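Local coordinates for protein glutamate racemase (Campylobacter jejuni, PDB 3UHF) that belongs to the Asp/Glu/hydantoin racemase family and holds a D-glutamic acid molecule between two parallel-sheet halves of an alpha/beta fold, at residues A[49-54]-A[247-252]; A[133-138]-A[199-204]. One frame throughout, in Å; residues are numbered along the deposited sequence. Where two conformers were deposited one is given.

Interaction 1. Residues A[49-54]-A[247-252]; sequences FDEIIY and KAKLHF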
loop_
_atom_site.group_PDB
_atom_site.type_symbol
_atom_site.label_atom_id
_atom_site.label_comp_id
_atom_site.label_asym_id
_atom_site.label_seq_id
_atom_site.Cartn_x
_atom_site.Cartn_y
_atom_site.Cartn_z
ATOM N N PHE A 49 1.013 -2.391 17.023
ATOM C CA PHE A 49 2.393 -2.078 17.380
ATOM C C PHE A 49 2.506 -0.953 18.394
ATOM O O PHE A 49 1.592 -0.141 18.543
ATOM C CB PHE A 49 3.174 -1.708 16.123
ATOM C CG PHE A 49 2.991 -2.680 15.012
ATOM C CD1 PHE A 49 2.334 -2.312 13.854
ATOM C CD2 PHE A 49 3.436 -3.986 15.143
ATOM C CE1 PHE A 49 2.149 -3.217 12.828
ATOM C CE2 PHE A 49 3.252 -4.895 14.119
ATOM C CZ PHE A 49 2.605 -4.508 12.965
ATOM N N ASP A 50 3.646 -0.910 19.074
ATOM C CA ASP A 50 3.906 0.104 20.084
ATOM C C ASP A 50 4.525 1.339 19.441
ATOM O O ASP A 50 4.336 2.455 19.918
ATOM C CB ASP A 50 4.852 -0.448 21.151
ATOM C CG ASP A 50 4.286 -1.668 21.852
ATOM O OD1 ASP A 50 3.149 -1.578 22.362
ATOM O OD2 ASP A 50 4.967 -2.719 21.876
ATOM N N GLU A 51 5.272 1.134 18.364
ATOM C CA GLU A 51 5.958 2.243 17.716
ATOM C C GLU A 51 6.163 1.957 16.240
ATOM O O GLU A 51 6.537 0.851 15.859
ATOM C CB GLU A 51 7.301 2.510 18.396
ATOM C CG GLU A 51 7.994 3.789 17.948
ATOM C CD GLU A 51 9.146 4.172 18.866
ATOM O OE1 GLU A 51 9.674 3.286 19.572
ATOM O OE2 GLU A 51 9.518 5.363 18.892
ATOM N N ILE A 52 5.919 2.965 15.411
ATOM C CA ILE A 52 6.036 2.808 13.969
ATOM C C ILE A 52 6.868 3.948 13.388
ATOM O O ILE A 52 6.591 5.123 13.647
ATOM C CB ILE A 52 4.661 2.803 13.286
ATOM C CG1 ILE A 52 3.759 1.707 13.867
ATOM C CG2 ILE A 52 4.823 2.614 11.788
ATOM C CD1 ILE A 52 2.373 1.671 13.253
ATOM N N ILE A 53 7.898 3.594 12.626
ATOM C CA ILE A 53 8.723 4.584 11.937
ATOM C C ILE A 53 8.317 4.596 10.476
ATOM O O ILE A 53 8.500 3.599 9.780
ATOM C CB ILE A 53 10.228 4.231 12.011
ATOM C CG1 ILE A 53 10.654 3.882 13.447
ATOM C CG2 ILE A 53 11.083 5.356 11.421
ATOM C CD1 ILE A 53 10.390 4.963 14.458
ATOM N N TYR A 54 7.757 5.718 10.019
ATOM C CA TYR A 54 7.350 5.889 8.621
ATOM C C TYR A 54 8.410 6.692 7.871
ATOM O O TYR A 54 8.886 7.708 8.363
ATOM C CB TYR A 54 5.996 6.615 8.534
ATOM C CG TYR A 54 5.439 6.765 7.128
ATOM C CD1 TYR A 54 4.537 5.835 6.612
ATOM C CD2 TYR A 54 5.808 7.837 6.316
ATOM C CE1 TYR A 54 4.019 5.965 5.334
ATOM C CE2 TYR A 54 5.292 7.972 5.025
ATOM C CZ TYR A 54 4.401 7.032 4.546
ATOM O OH TYR A 54 3.875 7.145 3.280
ATOM N N LYS A 247 -2.500 3.422 21.167
ATOM C CA LYS A 247 -2.031 3.678 19.810
ATOM C C LYS A 247 -0.517 3.747 19.799
ATOM O O LYS A 247 0.099 4.102 20.803
ATOM C CB LYS A 247 -2.575 5.016 19.305
ATOM C CG LYS A 247 -4.083 5.087 19.144
ATOM C CD LYS A 247 -4.579 4.069 18.135
ATOM C CE LYS A 247 -6.062 4.250 17.860
ATOM N NZ LYS A 247 -6.633 3.091 17.119
ATOM N N ALA A 248 0.075 3.421 18.657
ATOM C CA ALA A 248 1.521 3.434 18.519
ATOM C C ALA A 248 2.093 4.846 18.600
ATOM O O ALA A 248 1.422 5.826 18.266
ATOM C CB ALA A 248 1.930 2.783 17.200
ATOM N N LYS A 249 3.336 4.940 19.059
ATOM C CA LYS A 249 4.106 6.162 18.902
ATOM C C LYS A 249 4.520 6.231 17.440
ATOM O O LYS A 249 5.025 5.253 16.893
ATOM C CB LYS A 249 5.343 6.139 19.803
ATOM C CG LYS A 249 6.131 7.444 19.814
ATOM C CD LYS A 249 5.237 8.628 20.157
ATOM C CE LYS A 249 5.943 9.612 21.078
ATOM N NZ LYS A 249 7.254 10.041 20.529
ATOM N N LEU A 250 4.286 7.371 16.800
ATOM C CA LEU A 250 4.587 7.520 15.383
ATOM C C LEU A 250 5.773 8.455 15.182
ATOM O O LEU A 250 5.876 9.485 15.848
ATOM C CB LEU A 250 3.373 8.076 14.630
ATOM C CG LEU A 250 2.064 7.285 14.654
ATOM C CD1 LEU A 250 1.013 7.981 13.795
ATOM C CD2 LEU A 250 2.301 5.877 14.164
ATOM N N HIS A 251 6.668 8.089 14.271
ATOM C CA HIS A 251 7.767 8.967 13.876
ATOM C C HIS A 251 7.780 9.062 12.363
ATOM O O HIS A 251 7.701 8.043 11.678
ATOM C CB HIS A 251 9.106 8.424 14.363
ATOM C CG HIS A 251 9.217 8.342 15.852
ATOM N ND1 HIS A 251 9.372 9.456 16.647
ATOM C CD2 HIS A 251 9.185 7.282 16.692
ATOM C CE1 HIS A 251 9.437 9.084 17.913
ATOM N NE2 HIS A 251 9.327 7.770 17.968
ATOM N N PHE A 252 7.882 10.285 11.849
ATOM C CA PHE A 252 7.854 10.517 10.410
ATOM C C PHE A 252 9.190 11.026 9.897
ATOM O O PHE A 252 9.767 11.958 10.460
ATOM C CB PHE A 252 6.753 11.521 10.068
ATOM C CG PHE A 252 5.379 11.019 10.375
ATOM C CD1 PHE A 252 4.765 11.328 11.580
ATOM C CD2 PHE A 252 4.704 10.226 9.458
ATOM C CE1 PHE A 252 3.496 10.853 11.866
ATOM C CE2 PHE A 252 3.434 9.743 9.740
ATOM C CZ PHE A 252 2.834 10.054 10.950
#

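Interaction 2. Residues A[133-138]-A[199-204]; sequences KEILVI and ALILAC. With DGL (D-glutamic acid), chain C.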
loop_
_atom_site.group_PDB
_atom_site.type_symbol
_atom_site.label_atom_id
_atom_site.label_comp_id
_atom_site.label_asym_id
_atom_site.label_seq_id
_atom_site.Cartn_x
_atom_site.Cartn_y
_atom_site.Cartn_z
ATOM N N LYS A 133 -15.591 -15.197 -10.277
ATOM C CA LYS A 133 -15.939 -13.782 -10.135
ATOM C C LYS A 133 -14.940 -12.865 -10.840
ATOM O O LYS A 133 -13.779 -13.215 -11.028
ATOM C CB LYS A 133 -16.073 -13.399 -8.660
ATOM C CG LYS A 133 -17.272 -14.035 -7.965
ATOM C CD LYS A 133 -18.574 -13.555 -8.582
ATOM C CE LYS A 133 -19.762 -14.339 -8.049
ATOM N NZ LYS A 133 -19.860 -14.213 -6.567
ATOM N N GLU A 134 -15.420 -11.683 -11.218
ATOM C CA GLU A 134 -14.638 -10.704 -11.969
ATOM C C GLU A 134 -13.783 -9.832 -11.057
ATOM O O GLU A 134 -14.287 -9.251 -10.098
ATOM C CB GLU A 134 -15.583 -9.788 -12.749
ATOM C CG GLU A 134 -16.615 -10.512 -13.593
ATOM C CD GLU A 134 -16.183 -10.656 -15.035
ATOM O OE1 GLU A 134 -15.199 -9.991 -15.428
ATOM O OE2 GLU A 134 -16.820 -11.446 -15.769
ATOM N N ILE A 135 -12.498 -9.713 -11.375
ATOM C CA ILE A 135 -11.618 -8.830 -10.629
ATOM C C ILE A 135 -11.050 -7.739 -11.540
ATOM O O ILE A 135 -10.595 -8.018 -12.645
ATOM C CB ILE A 135 -10.415 -9.609 -10.046
ATOM C CG1 ILE A 135 -10.898 -10.724 -9.122
ATOM C CG2 ILE A 135 -9.449 -8.669 -9.294
ATOM C CD1 ILE A 135 -9.781 -11.624 -8.663
ATOM N N LEU A 136 -11.075 -6.503 -11.062
ATOM C CA LEU A 136 -10.361 -5.415 -11.725
ATOM C C LEU A 136 -9.238 -4.966 -10.792
ATOM O O LEU A 136 -9.480 -4.630 -9.629
ATOM C CB LEU A 136 -11.303 -4.250 -12.027
ATOM C CG LEU A 136 -10.595 -2.975 -12.515
ATOM C CD1 LEU A 136 -9.795 -3.289 -13.770
ATOM C CD2 LEU A 136 -11.625 -1.873 -12.764
ATOM N N VAL A 137 -8.004 -5.018 -11.284
ATOM C CA VAL A 137 -6.870 -4.523 -10.521
ATOM C C VAL A 137 -6.486 -3.173 -11.111
ATOM O O VAL A 137 -6.244 -3.085 -12.308
ATOM C CB VAL A 137 -5.659 -5.448 -10.663
ATOM C CG1 VAL A 137 -4.493 -4.913 -9.844
ATOM C CG2 VAL A 137 -6.027 -6.868 -10.217
ATOM N N ILE A 138 -6.467 -2.123 -10.294
ATOM C CA ILE A 138 -5.991 -0.818 -10.782
ATOM C C ILE A 138 -4.758 -0.415 -9.993
ATOM O O ILE A 138 -4.694 -0.637 -8.787
ATOM C CB ILE A 138 -7.083 0.279 -10.728
ATOM C CG1 ILE A 138 -7.638 0.438 -9.300
ATOM C CG2 ILE A 138 -8.176 -0.048 -11.746
ATOM C CD1 ILE A 138 -8.545 1.686 -9.102
ATOM N N ALA A 199 -14.909 -7.448 -7.687
ATOM C CA ALA A 199 -13.943 -6.874 -6.756
ATOM C C ALA A 199 -13.009 -5.903 -7.468
ATOM O O ALA A 199 -12.537 -6.178 -8.569
ATOM C CB ALA A 199 -13.131 -7.958 -6.074
ATOM N N LEU A 200 -12.739 -4.776 -6.821
ATOM C CA LEU A 200 -11.777 -3.800 -7.355
ATOM C C LEU A 200 -10.604 -3.737 -6.391
ATOM O O LEU A 200 -10.762 -3.323 -5.235
ATOM C CB LEU A 200 -12.442 -2.432 -7.449
ATOM C CG LEU A 200 -11.559 -1.253 -7.873
ATOM C CD1 LEU A 200 -11.025 -1.473 -9.272
ATOM C CD2 LEU A 200 -12.365 0.033 -7.801
ATOM N N ILE A 201 -9.434 -4.191 -6.827
ATOM C CA ILE A 201 -8.279 -4.121 -5.950
ATOM C C ILE A 201 -7.656 -2.729 -6.052
ATOM O O ILE A 201 -7.205 -2.308 -7.126
ATOM C CB ILE A 201 -7.216 -5.192 -6.256
ATOM C CG1 ILE A 201 -7.849 -6.599 -6.237
ATOM C CG2 ILE A 201 -6.126 -5.115 -5.202
ATOM C CD1 ILE A 201 -6.845 -7.739 -6.450
ATOM N N LEU A 202 -7.639 -2.012 -4.935
ATOM C CA LEU A 202 -7.018 -0.691 -4.906
ATOM C C LEU A 202 -5.513 -0.880 -4.743
ATOM O O LEU A 202 -4.962 -0.702 -3.646
ATOM C CB LEU A 202 -7.585 0.123 -3.746
ATOM C CG LEU A 202 -9.108 0.303 -3.763
ATOM C CD1 LEU A 202 -9.561 1.064 -2.535
ATOM C CD2 LEU A 202 -9.560 1.037 -5.027
ATOM N N ALA A 203 -4.860 -1.275 -5.832
ATOM C CA ALA A 203 -3.476 -1.729 -5.766
ATOM C C ALA A 203 -2.493 -0.572 -5.877
ATOM O O ALA A 203 -1.509 -0.644 -6.628
ATOM C CB ALA A 203 -3.211 -2.770 -6.870
ATOM N N CYS A 204 -2.747 0.482 -5.104
ATOM C CA CYS A 204 -1.880 1.662 -5.084
ATOM C C CYS A 204 -2.189 2.429 -3.803
ATOM O O CYS A 204 -3.362 2.564 -3.421
ATOM C CB CYS A 204 -2.151 2.535 -6.303
ATOM S SG CYS A 204 -1.231 4.113 -6.339
HETATM N N DGL C . 3.223 4.403 -3.641
HETATM C CA DGL C . 2.939 4.086 -5.045
HETATM C C DGL C . 2.140 2.797 -5.141
HETATM O O DGL C . 1.506 2.365 -4.168
HETATM C CB DGL C . 2.150 5.214 -5.710
HETATM C CG DGL C . 2.967 6.491 -5.902
HETATM C CD DGL C . 4.182 6.228 -6.766
HETATM O OE1 DGL C . 5.304 6.154 -6.214
HETATM O OE2 DGL C . 4.008 6.055 -7.991
HETATM O OXT DGL C . 2.088 2.190 -6.203
#

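Interaction 1. Residues A[49-54]-A[247-252]
Glu51 to Tyr54 pair in parallel with Lys249 to Phe252, the strand axes approaching to 4.8 Å at an angle of 13°, and four backbone hydrogen bonds join the two: Lys249 N to Asp50 O, where the strands begin, then Ile52 N to Lys249 O, His251 N to Ile52 O and Tyr54 N to His251 O. Ala248, immediately before its strand, lays CB against Phe49 O at 3.2 Å.

On the sheet face that carries Glu51, Ile53 and His251, two side chains meet the His251 ring. The extended glutamate, with CG opposite its backbone N, brings OE2 to the ring edge, 2.6 Å from His251 NE2. The hydrogen bond is nonetheless weak, bent to 126° at the hydrogen, with the carboxylate turned 44° from the ring plane. The other oxygen, OE1, makes a long, weak ion pair with Lys26. Ile53 crosses the same histidine at a slant, its CD1 methyl 3.4 Å from His251 CD2.

The face of Ile52, Leu250, Tyr54 and Phe252 is largely apolar. Ile52 sets CG1 against Ala248 CB and its CB 4.0 Å from Leu250 CD2, while Leu40 of helix 37-45 packs on both Ile52 and Phe252. Further along, Tyr54 CB meets Phe252 CD2 at 3.9 Å. The tyrosine ring leads away from the neighbouring strand to hydrogen-bond through OH to Gly33 O, and helix 258-268 packs against both aromatic residues. Parallel strands joined through helices that pack on the sheet are characteristic of an alpha/beta domain; here 249-254 is the outermost strand, beside 51-56, in the five-strand parallel sheet of this chain.

Interaction 2. Residues A[133-138]-A[199-204]
Ile135 to Ile138 and Ala199 to Leu202 are neighbouring parallel strands inside a four-stranded alpha/beta sheet, inclined at 18° with axes 4.8 Å apart. Backbone hydrogen bonds alternate between the strands: Ala199 N to Glu134 O, Leu136 N to Ala199 O, Ile201 N to Leu136 O, and a longer one of 3.3 Å from Ile138 N to Ile201 O. The series closes with a weak bond from Ala203 N to Ile138 O, where successive inverse gamma turns centred on Leu202 and Ala203 take the chain out of the strand.

Apolar contacts clothe both faces. Leu136 and Leu200 run side by side, CD2 to CD1 at 3.6 Å. Ile138 holds CG1 between its backbone N and carbonyl carbon (chi1 57°), a rotamer that puts this atom 3.9 Å from the same Leu200 CD1; helix 211-218 packs over this side. On the other face, Ile201 CD1 touches both Ile135 CG2 and Val137 CG2, beneath helices 117-128 and 148-155.

Ligand contact comes last, beyond the turns: Cys204, with its sulfur anti to the backbone N, places SG 3.6 Å from CB of D-glutamic acid.

In the fold
Following the chain from its N terminus, strand 26-31 and then 51-56 enter the first parallel sheet, and segment 49-54 must wait 192 residues for its partner. Within that interval the chain adds strands 89-92 and 113-114, then crosses to the second sheet, where interaction 2 closes a shorter loop of 60 residues through helices and strand 161-165. Only after strand 223-226 and helix 227-238 does it return, and interaction 1 closes the outer loop around the inner one. The nested contacts do not touch: their centres lie 29 Å apart. Each joins two neighbouring strands of one sheet. D-glutamic acid sits between, in contact with Cys204 and about 7 Å from the side chain of Tyr54.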